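Local coordinates for regulatory Subunit of Protein Kinase A (cAMP-dependent) from Euglena gracilis (Euglena gracilis, PDB 6RSX), which binds cyclic AMP in two cyclic nucleotide-binding domains and probably regulates the catalytic subunit of protein kinase A, at the adenosine-3',5'-cyclic-monophosphate site. Numbering follows the deposited sequence.

The adenosine-3',5'-cyclic-monophosphate site. Residues 196, 215, 226-227, 235-239, 246-248, 250, 284. With CMP (adenosine-3',5'-cyclic-monophosphate), chain B.
Cyclic AMP fills the phosphate-binding cassette pocket of the second cyclic nucleotide-binding domain, where protein hides 439 of the ligand's 459 Å² of surface. At the cyclic phosphate end, O1P takes two donors from the first turn of helix 237-242: the backbone N of Ser239 at 2.9 Å, and its OG, held in the crowded position between backbone N and carbonyl carbon. That helix start would probably help to balance the phosphate charge. The other exocyclic oxygen, O2P, receives the backbone N of Val247 at 3.0 Å; Cys246, in the position of the cassette arginine usual in this family, brings its CB near O5'. Further along, the ribose 2'-hydroxyl O2' accepts from Gly236 N and donates to Glu237 OE1 at 2.6 Å, meeting the carboxylate from above its plane. Glu237 OE2 accepts from Tyr284 OH through its syn lone pair, at 2.7 Å and at the edge of the phenol ring, so Glu237 links the ribose hydroxyl to the tyrosine that caps the base. Tyr284 stacks over one face of adenine, the planes 16° apart and its CD1 3.4 Å from adenine C5; Val215 CG1 covers the imidazole part from the opposite face. An alanine at Tyr284 would remove both the stack and the phenol bond to Glu237, and would probably leave the base loosely held. At the far end Ile226 CD1 touches adenine C6, while Asn227, CG anti to the backbone N (chi1 -162°), sends ND2 to N7 at 3.0 Å, nearly straight (172° at H) and in the amide plane. By gripping phosphate, ribose and base together, the site serves as a cAMP sensor, probably coupling nucleotide binding to control of the kinase.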
# COMPACT_ATOMS: atom_id res chain seq x y z
N VAL A 196 2.11 -17.03 -11.51
CA VAL A 196 3.45 -16.62 -11.92
C VAL A 196 4.13 -17.80 -12.61
O VAL A 196 3.97 -18.96 -12.19
CB VAL A 196 4.32 -16.11 -10.76
CG1 VAL A 196 3.61 -14.96 -10.02
CG2 VAL A 196 4.66 -17.22 -9.79
N VAL A 215 3.04 -25.46 -6.72
CA VAL A 215 4.32 -24.85 -7.07
C VAL A 215 5.08 -25.88 -7.88
O VAL A 215 5.48 -26.91 -7.33
CB VAL A 215 5.13 -24.45 -5.83
CG1 VAL A 215 6.39 -23.68 -6.22
CG2 VAL A 215 4.26 -23.55 -4.87
N ILE A 226 6.85 -29.10 -6.45
CA ILE A 226 7.78 -29.03 -5.33
C ILE A 226 7.14 -28.50 -4.05
O ILE A 226 7.77 -28.57 -2.99
CB ILE A 226 9.02 -28.16 -5.67
CG1 ILE A 226 8.60 -26.75 -6.10
CG2 ILE A 226 9.87 -28.81 -6.75
CD1 ILE A 226 9.77 -25.76 -6.18
N ASN A 227 5.93 -27.96 -4.13
CA ASN A 227 5.30 -27.43 -2.92
C ASN A 227 3.81 -27.28 -3.21
O ASN A 227 3.39 -27.21 -4.37
CB ASN A 227 5.94 -26.10 -2.51
CG ASN A 227 5.63 -25.73 -1.06
OD1 ASN A 227 4.91 -26.44 -0.37
ND2 ASN A 227 6.22 -24.63 -0.59
N PHE A 235 3.34 -16.15 -2.04
CA PHE A 235 4.35 -16.56 -3.03
C PHE A 235 4.65 -15.37 -3.92
O PHE A 235 3.89 -14.40 -3.97
CB PHE A 235 3.86 -17.75 -3.87
CG PHE A 235 2.58 -17.49 -4.61
CD1 PHE A 235 1.32 -17.74 -4.00
CD2 PHE A 235 2.59 -17.00 -5.91
CE1 PHE A 235 0.11 -17.50 -4.68
CE2 PHE A 235 1.38 -16.78 -6.61
CZ PHE A 235 0.13 -17.01 -5.98
N GLY A 236 5.77 -15.44 -4.63
CA GLY A 236 6.13 -14.41 -5.57
C GLY A 236 7.11 -13.42 -5.01
O GLY A 236 7.49 -12.47 -5.72
N GLU A 237 7.56 -13.62 -3.78
CA GLU A 237 8.42 -12.66 -3.10
C GLU A 237 9.86 -12.69 -3.60
O GLU A 237 10.54 -11.66 -3.57
CB GLU A 237 8.39 -12.90 -1.59
CG GLU A 237 9.33 -14.04 -1.09
CD GLU A 237 8.79 -15.45 -1.35
OE1 GLU A 237 7.66 -15.57 -1.85
OE2 GLU A 237 9.52 -16.44 -1.04
N MET A 238 10.37 -13.84 -4.07
CA MET A 238 11.80 -13.88 -4.34
C MET A 238 12.16 -13.07 -5.59
O MET A 238 13.15 -12.32 -5.59
CB MET A 238 12.26 -15.33 -4.44
CG MET A 238 12.30 -15.99 -3.06
SD MET A 238 13.24 -17.52 -3.11
CE MET A 238 12.24 -18.31 -4.38
N SER A 239 11.34 -13.15 -6.64
CA SER A 239 11.60 -12.35 -7.82
C SER A 239 11.62 -10.87 -7.47
O SER A 239 12.41 -10.09 -8.02
CB SER A 239 10.57 -12.63 -8.91
OG SER A 239 9.23 -12.52 -8.40
N CYS A 246 11.17 -15.48 -11.72
CA CYS A 246 10.53 -16.45 -10.82
C CYS A 246 11.19 -17.82 -10.97
O CYS A 246 11.42 -18.28 -12.09
CB CYS A 246 9.05 -16.57 -11.14
SG CYS A 246 8.12 -15.02 -10.81
N VAL A 247 11.49 -18.46 -9.83
CA VAL A 247 12.17 -19.76 -9.87
C VAL A 247 11.20 -20.91 -10.01
O VAL A 247 11.62 -22.08 -10.07
CB VAL A 247 13.06 -19.97 -8.63
CG1 VAL A 247 14.04 -18.81 -8.46
CG2 VAL A 247 12.21 -20.16 -7.35
N ALA A 248 9.91 -20.62 -10.10
CA ALA A 248 8.89 -21.66 -10.15
C ALA A 248 7.61 -21.11 -10.74
O ALA A 248 7.38 -19.90 -10.81
CB ALA A 248 8.65 -22.26 -8.76
N VAL A 250 3.56 -21.02 -10.26
CA VAL A 250 2.50 -21.21 -9.28
C VAL A 250 1.18 -21.21 -10.02
O VAL A 250 0.87 -20.27 -10.77
CB VAL A 250 2.57 -20.13 -8.18
CG1 VAL A 250 1.49 -20.37 -7.11
CG2 VAL A 250 3.97 -20.09 -7.58
N TYR A 284 12.42 -23.65 1.52
CA TYR A 284 12.56 -23.91 0.10
C TYR A 284 13.70 -24.86 -0.22
O TYR A 284 13.75 -25.39 -1.33
CB TYR A 284 12.79 -22.62 -0.69
CG TYR A 284 11.63 -21.63 -0.63
CD1 TYR A 284 10.36 -22.02 -0.19
CD2 TYR A 284 11.81 -20.31 -1.02
CE1 TYR A 284 9.30 -21.12 -0.13
CE2 TYR A 284 10.74 -19.38 -0.96
CZ TYR A 284 9.50 -19.81 -0.52
OH TYR A 284 8.45 -18.89 -0.45
P CMP B . 9.22 -16.49 -6.93
O1P CMP B . 9.06 -14.87 -7.13
O2P CMP B . 10.52 -17.07 -7.33
O5' CMP B . 8.14 -17.19 -7.87
C5' CMP B . 7.74 -18.54 -7.60
C4' CMP B . 7.51 -18.65 -6.11
O4' CMP B . 7.19 -19.97 -5.64
C3' CMP B . 8.65 -18.27 -5.21
O3' CMP B . 9.00 -16.89 -5.31
C2' CMP B . 8.11 -18.69 -3.85
O2' CMP B . 7.22 -17.67 -3.37
C1' CMP B . 7.25 -19.92 -4.23
N9 CMP B . 7.74 -21.18 -3.68
C8 CMP B . 7.01 -22.01 -2.91
N7 CMP B . 7.78 -23.05 -2.60
C5 CMP B . 8.96 -22.87 -3.22
C6 CMP B . 10.09 -23.66 -3.22
N6 CMP B . 10.36 -24.91 -2.59
N1 CMP B . 11.17 -23.27 -3.88
C2 CMP B . 11.14 -22.09 -4.56
N3 CMP B . 10.02 -21.29 -4.55
C4 CMP B . 8.95 -21.72 -3.88